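Local coordinates for glycosyl hydrolases family 31 family protein (Aspergillus niger, PDB 6DRU), which catalyses the hydrolytic release of alpha-xylose from the non-reducing terminal glucose of xyloglucan oligosaccharides, at residues A[323-328]-A[400-405]; A[352-357]-A[362-367]. One frame throughout, in Å; residues are numbered along the deposited sequence.

Contact 1: A[323-328]-A[400-405]; sequences SLWPSV and GALGEA. With BGC (beta-D-glucopyranose), chain F.
The side chains of L402 and W325 cross at about a right angle, with L402 CD2 3.7 Å from W325 CZ3, and this pair joins the end of strand 319-328 to the loop after strand 391-394 in the TIM barrel of this family 31 glycosidase. The leucine methyl comes to the six-membered ring obliquely. With CG anti to the backbone N (chi1 -168°), the L402 side chain forks toward strand 319-328: CD2 meets the indole and also S327 CB at 3.8 Å, while CD1 turns to the proline ring, 4.1 Å from P326 CG. No hydrogen bond links the two segments, so the contact is apolar; the hydroxyl of S327 is bonded elsewhere, to Q292. In the xylose pocket the W325 indole touches the bound alpha-D-xylopyranose, and NE1 makes a weak hydrogen bond to the active-site D395. At the ring edge, near its plane, lies C6 of a beta-D-glucopyranose unit, 4.1 Å from W325 CH2. The loop side grips the same sugar through E404, whose carboxylate also receives N173 ND2 and pairs with K119 of a second subunit. The chain of E404 bends at chi2 (-76°), and OE2 accepts the glucose O4 hydroxyl at 2.6 Å.

Contact 2: A[352-357]-A[362-367]; sequences GTTDSW and IRNYDS
The guanidinium of R363 has the backbone of G352 and T353 over one face, with T353 N 4.2 Å above its centre and the G352 carbonyl carbon nearby. R363 NH1 lies 3.7 Å from G352 CA, and farther back along the chain R363 CG packs on T353 CA at 3.9 Å. The NH2 group reaches beyond the hairpin to N408 and Y361 of a third subunit.

The backbones form a beta hairpin of strands 355-357 and 360-364, distorted by a classic beta bulge in which T354 and D355 both face I362. I362 N donates to D355 O at 2.9 Å, and T354 N donates to I362 O at 2.9 Å; the bond from D355 N to the same oxygen is weak. With T354 OG1 set between its backbone N and carbonyl carbon, the torsion (chi1 53°) brings OG1 within reach of N364 N, from which it accepts a hydrogen bond at 3.2 Å. On the side of the hairpin shared by D355 and I362, the I362 CD1 methyl lies 3.8 Å from D355 CB. The carboxylate of D355 points elsewhere: OD1 takes S356 N at 2.7 Å on its anti side, 28° out of the carboxylate plane, and also receives N409 N, while a third N-H comes from L402. Three backbone N-H groups thus fix the rotation of this buried carboxylate, and they would be expected to stabilise its negative charge. Beside the bulge, a side-chain oxygen of T354, rather than a backbone carbonyl of 352-357, accepts the N-H of N364.

How the contacts relate
Contact 2 is nested along the chain within the loop closed by contact 1, and their centres lie about 7 Å apart. Strands 319-328 and 360-364 are neighbours in the barrel sheet, joined by V328 N to R363 O at 2.8 Å. On the loop side, D355 OD2 of the hairpin lies 2.6 Å from L402 N, a probable hydrogen bond to the backbone N-H of the same leucine whose side chain meets W325. L402 also touches I362, N364 and W357. The rings of W325 and W357 meet with planes at about 40°. Between nearest side-chain atoms, D395 of the active site is about 3 Å from W325 and about 8 Å from W357, which itself contacts a bound glucose.

Contact 1: A[323-328]-A[400-405]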
loop_
_atom_site.group_PDB
_atom_site.type_symbol
_atom_site.label_atom_id
_atom_site.label_comp_id
_atom_site.label_asym_id
_atom_site.label_seq_id
_atom_site.Cartn_x
_atom_site.Cartn_y
_atom_site.Cartn_z
ATOM N N SER A 323 -39.859 -3.216 7.123
ATOM C CA SER A 323 -38.463 -2.811 7.189
ATOM C C SER A 323 -37.535 -4.012 7.067
ATOM O O SER A 323 -37.850 -5.117 7.517
ATOM C CB SER A 323 -38.177 -2.077 8.502
ATOM O OG SER A 323 -36.783 -1.952 8.730
ATOM N N LEU A 324 -36.378 -3.781 6.449
ATOM C CA LEU A 324 -35.331 -4.789 6.372
ATOM C C LEU A 324 -33.976 -4.099 6.423
ATOM O O LEU A 324 -33.796 -3.021 5.848
ATOM C CB LEU A 324 -35.447 -5.641 5.101
ATOM C CG LEU A 324 -35.291 -4.946 3.747
ATOM C CD1 LEU A 324 -34.496 -5.816 2.788
ATOM C CD2 LEU A 324 -36.652 -4.616 3.161
ATOM N N TRP A 325 -33.035 -4.718 7.126
ATOM C CA TRP A 325 -31.662 -4.250 7.200
ATOM C C TRP A 325 -30.750 -5.147 6.368
ATOM O O TRP A 325 -31.042 -6.332 6.182
ATOM C CB TRP A 325 -31.156 -4.222 8.647
ATOM C CG TRP A 325 -31.562 -3.005 9.414
ATOM C CD1 TRP A 325 -32.664 -2.230 9.206
ATOM C CD2 TRP A 325 -30.862 -2.419 10.519
ATOM N NE1 TRP A 325 -32.696 -1.199 10.114
ATOM C CE2 TRP A 325 -31.600 -1.294 10.932
ATOM C CE3 TRP A 325 -29.684 -2.740 11.200
ATOM C CZ2 TRP A 325 -31.199 -0.489 11.995
ATOM C CZ3 TRP A 325 -29.287 -1.939 12.254
ATOM C CH2 TRP A 325 -30.042 -0.826 12.641
ATOM N N PRO A 326 -29.642 -4.612 5.849
ATOM C CA PRO A 326 -28.724 -5.431 5.048
ATOM C C PRO A 326 -27.804 -6.318 5.872
ATOM O O PRO A 326 -27.008 -7.062 5.287
ATOM C CB PRO A 326 -27.921 -4.376 4.276
ATOM C CG PRO A 326 -27.876 -3.211 5.203
ATOM C CD PRO A 326 -29.195 -3.209 5.939
ATOM N N SER A 327 -27.897 -6.270 7.196
ATOM C CA SER A 327 -26.993 -7.021 8.053
ATOM C C SER A 327 -27.424 -8.478 8.159
ATOM O O SER A 327 -28.617 -8.802 8.155
ATOM C CB SER A 327 -26.937 -6.395 9.447
ATOM O OG SER A 327 -28.234 -6.268 9.999
ATOM N N VAL A 328 -26.433 -9.361 8.263
ATOM C CA VAL A 328 -26.659 -10.789 8.444
ATOM C C VAL A 328 -25.810 -11.263 9.611
ATOM O O VAL A 328 -24.608 -10.982 9.665
ATOM C CB VAL A 328 -26.315 -11.589 7.173
ATOM C CG1 VAL A 328 -26.508 -13.079 7.413
ATOM C CG2 VAL A 328 -27.155 -11.114 5.998
ATOM N N GLY A 400 -20.614 -0.082 3.563
ATOM C CA GLY A 400 -19.449 -0.185 4.420
ATOM C C GLY A 400 -19.805 -0.642 5.820
ATOM O O GLY A 400 -19.971 -1.839 6.064
ATOM N N ALA A 401 -19.922 0.305 6.746
ATOM C CA ALA A 401 -20.412 0.010 8.086
ATOM C C ALA A 401 -21.932 -0.144 8.036
ATOM O O ALA A 401 -22.542 -0.183 6.964
ATOM C CB ALA A 401 -19.970 1.093 9.066
ATOM N N LEU A 402 -22.571 -0.222 9.199
ATOM C CA LEU A 402 -24.017 -0.421 9.261
ATOM C C LEU A 402 -24.722 0.916 9.497
ATOM O O LEU A 402 -25.309 1.179 10.546
ATOM C CB LEU A 402 -24.367 -1.445 10.338
ATOM C CG LEU A 402 -25.806 -1.968 10.325
ATOM C CD1 LEU A 402 -26.245 -2.322 8.912
ATOM C CD2 LEU A 402 -25.947 -3.168 11.247
ATOM N N GLY A 403 -24.626 1.784 8.488
ATOM C CA GLY A 403 -25.463 2.962 8.407
ATOM C C GLY A 403 -24.954 4.201 9.115
ATOM O O GLY A 403 -25.538 5.277 8.930
ATOM N N GLU A 404 -23.900 4.098 9.919
ATOM C CA GLU A 404 -23.401 5.229 10.683
ATOM C C GLU A 404 -21.959 5.539 10.307
ATOM O O GLU A 404 -21.266 4.733 9.679
ATOM C CB GLU A 404 -23.501 4.969 12.192
ATOM C CG GLU A 404 -24.887 4.569 12.663
ATOM C CD GLU A 404 -25.844 5.743 12.727
ATOM O OE1 GLU A 404 -25.389 6.896 12.567
ATOM O OE2 GLU A 404 -27.054 5.512 12.934
ATOM N N ALA A 405 -21.513 6.729 10.704
ATOM C CA ALA A 405 -20.146 7.174 10.473
ATOM C C ALA A 405 -19.176 6.654 11.523
ATOM O O ALA A 405 -18.019 7.085 11.551
ATOM C CB ALA A 405 -20.091 8.703 10.425
HETATM C C2 BGC F . -27.884 4.561 17.185
HETATM C C3 BGC F . -27.441 4.329 15.782
HETATM C C4 BGC F . -28.363 3.294 15.111
HETATM C C5 BGC F . -29.803 3.690 15.285
HETATM C C6 BGC F . -30.706 2.595 14.733
HETATM C C1 BGC F . -29.333 4.973 17.153
HETATM O O2 BGC F . -27.089 5.598 17.801
HETATM O O3 BGC F . -26.138 3.869 15.788
HETATM O O4 BGC F . -28.072 3.220 13.734
HETATM O O5 BGC F . -30.097 3.872 16.656
HETATM O O6 BGC F . -32.011 2.753 15.248
#

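Contact 2: A[352-357]-A[362-367]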
loop_
_atom_site.group_PDB
_atom_site.type_symbol
_atom_site.label_atom_id
_atom_site.label_comp_id
_atom_site.label_asym_id
_atom_site.label_seq_id
_atom_site.Cartn_x
_atom_site.Cartn_y
_atom_site.Cartn_z
ATOM N N GLY A 352 -14.036 -11.148 8.836
ATOM C CA GLY A 352 -14.850 -10.621 7.761
ATOM C C GLY A 352 -16.047 -9.816 8.216
ATOM O O GLY A 352 -16.781 -9.299 7.364
ATOM N N THR A 353 -16.277 -9.699 9.522
ATOM C CA THR A 353 -17.397 -8.910 10.020
ATOM C C THR A 353 -17.220 -7.442 9.658
ATOM O O THR A 353 -16.112 -6.901 9.707
ATOM C CB THR A 353 -17.521 -9.064 11.536
ATOM O OG1 THR A 353 -16.233 -8.898 12.144
ATOM C CG2 THR A 353 -18.073 -10.437 11.887
ATOM N N THR A 354 -18.327 -6.795 9.301
ATOM C CA THR A 354 -18.301 -5.415 8.833
ATOM C C THR A 354 -18.795 -4.413 9.867
ATOM O O THR A 354 -18.404 -3.242 9.812
ATOM C CB THR A 354 -19.138 -5.275 7.558
ATOM O OG1 THR A 354 -20.453 -5.798 7.788
ATOM C CG2 THR A 354 -18.492 -6.045 6.417
ATOM N N ASP A 355 -19.646 -4.836 10.804
ATOM C CA ASP A 355 -20.130 -3.957 11.862
ATOM C C ASP A 355 -20.775 -4.789 12.964
ATOM O O ASP A 355 -20.557 -6.003 13.038
ATOM C CB ASP A 355 -21.127 -2.932 11.309
ATOM C CG ASP A 355 -21.129 -1.627 12.094
ATOM O OD1 ASP A 355 -20.820 -1.654 13.306
ATOM O OD2 ASP A 355 -21.450 -0.575 11.499
ATOM N N SER A 356 -21.574 -4.152 13.819
ATOM C CA SER A 356 -22.290 -4.851 14.875
ATOM C C SER A 356 -23.659 -4.214 15.059
ATOM O O SER A 356 -23.879 -3.050 14.715
ATOM C CB SER A 356 -21.522 -4.831 16.204
ATOM O OG SER A 356 -21.388 -3.510 16.699
ATOM N N TRP A 357 -24.576 -5.001 15.611
ATOM C CA TRP A 357 -25.923 -4.558 15.943
ATOM C C TRP A 357 -26.611 -5.676 16.709
ATOM O O TRP A 357 -26.349 -6.857 16.462
ATOM C CB TRP A 357 -26.737 -4.191 14.695
ATOM C CG TRP A 357 -28.119 -3.729 15.024
ATOM C CD1 TRP A 357 -29.283 -4.412 14.827
ATOM C CD2 TRP A 357 -28.483 -2.488 15.642
ATOM N NE1 TRP A 357 -30.350 -3.668 15.270
ATOM C CE2 TRP A 357 -29.885 -2.483 15.775
ATOM C CE3 TRP A 357 -27.759 -1.377 16.087
ATOM C CZ2 TRP A 357 -30.577 -1.411 16.335
ATOM C CZ3 TRP A 357 -28.448 -0.315 16.644
ATOM C CH2 TRP A 357 -29.842 -0.340 16.763
ATOM N N ILE A 362 -21.848 -8.517 12.619
ATOM C CA ILE A 362 -22.621 -8.883 11.440
ATOM C C ILE A 362 -21.799 -8.647 10.178
ATOM O O ILE A 362 -20.704 -8.083 10.209
ATOM C CB ILE A 362 -23.949 -8.104 11.366
ATOM C CG1 ILE A 362 -23.704 -6.608 11.579
ATOM C CG2 ILE A 362 -24.925 -8.627 12.404
ATOM C CD1 ILE A 362 -23.456 -5.815 10.304
ATOM N N ARG A 363 -22.361 -9.094 9.054
ATOM C CA ARG A 363 -21.819 -8.854 7.724
ATOM C C ARG A 363 -22.944 -8.363 6.827
ATOM O O ARG A 363 -24.036 -8.940 6.828
ATOM C CB ARG A 363 -21.199 -10.127 7.132
ATOM C CG ARG A 363 -20.204 -10.830 8.037
ATOM C CD ARG A 363 -20.232 -12.336 7.816
ATOM N NE ARG A 363 -19.423 -13.046 8.803
ATOM C CZ ARG A 363 -18.163 -13.421 8.607
ATOM N NH1 ARG A 363 -17.560 -13.164 7.454
ATOM N NH2 ARG A 363 -17.506 -14.058 9.567
ATOM N N ASN A 364 -22.684 -7.303 6.066
ATOM C CA ASN A 364 -23.669 -6.801 5.117
ATOM C C ASN A 364 -23.702 -7.679 3.874
ATOM O O ASN A 364 -22.660 -8.109 3.373
ATOM C CB ASN A 364 -23.354 -5.360 4.721
ATOM C CG ASN A 364 -24.009 -4.346 5.634
ATOM O OD1 ASN A 364 -24.353 -4.649 6.777
ATOM N ND2 ASN A 364 -24.191 -3.130 5.131
ATOM N N TYR A 365 -24.908 -7.944 3.378
ATOM C CA TYR A 365 -25.029 -8.664 2.122
ATOM C C TYR A 365 -24.511 -7.795 0.978
ATOM O O TYR A 365 -24.465 -6.565 1.068
ATOM C CB TYR A 365 -26.480 -9.089 1.877
ATOM C CG TYR A 365 -27.281 -8.160 0.990
ATOM C CD1 TYR A 365 -27.758 -8.596 -0.239
ATOM C CD2 TYR A 365 -27.554 -6.850 1.374
ATOM C CE1 TYR A 365 -28.488 -7.761 -1.063
ATOM C CE2 TYR A 365 -28.281 -6.003 0.553
ATOM C CZ TYR A 365 -28.746 -6.467 -0.664
ATOM O OH TYR A 365 -29.473 -5.639 -1.488
ATOM N N ASP A 366 -24.113 -8.448 -0.109
ATOM C CA ASP A 366 -23.447 -7.764 -1.216
ATOM C C ASP A 366 -24.491 -7.346 -2.244
ATOM O O ASP A 366 -24.877 -8.132 -3.111
ATOM C CB ASP A 366 -22.384 -8.665 -1.833
ATOM C CG ASP A 366 -21.506 -7.934 -2.827
ATOM O OD1 ASP A 366 -21.624 -6.694 -2.926
ATOM O OD2 ASP A 366 -20.702 -8.601 -3.512
ATOM N N SER A 367 -24.946 -6.093 -2.157
ATOM C CA SER A 367 -25.926 -5.598 -3.117
ATOM C C SER A 367 -25.347 -5.469 -4.520
ATOM O O SER A 367 -26.111 -5.445 -5.491
ATOM C CB SER A 367 -26.485 -4.247 -2.662
ATOM O OG SER A 367 -25.480 -3.248 -2.658
#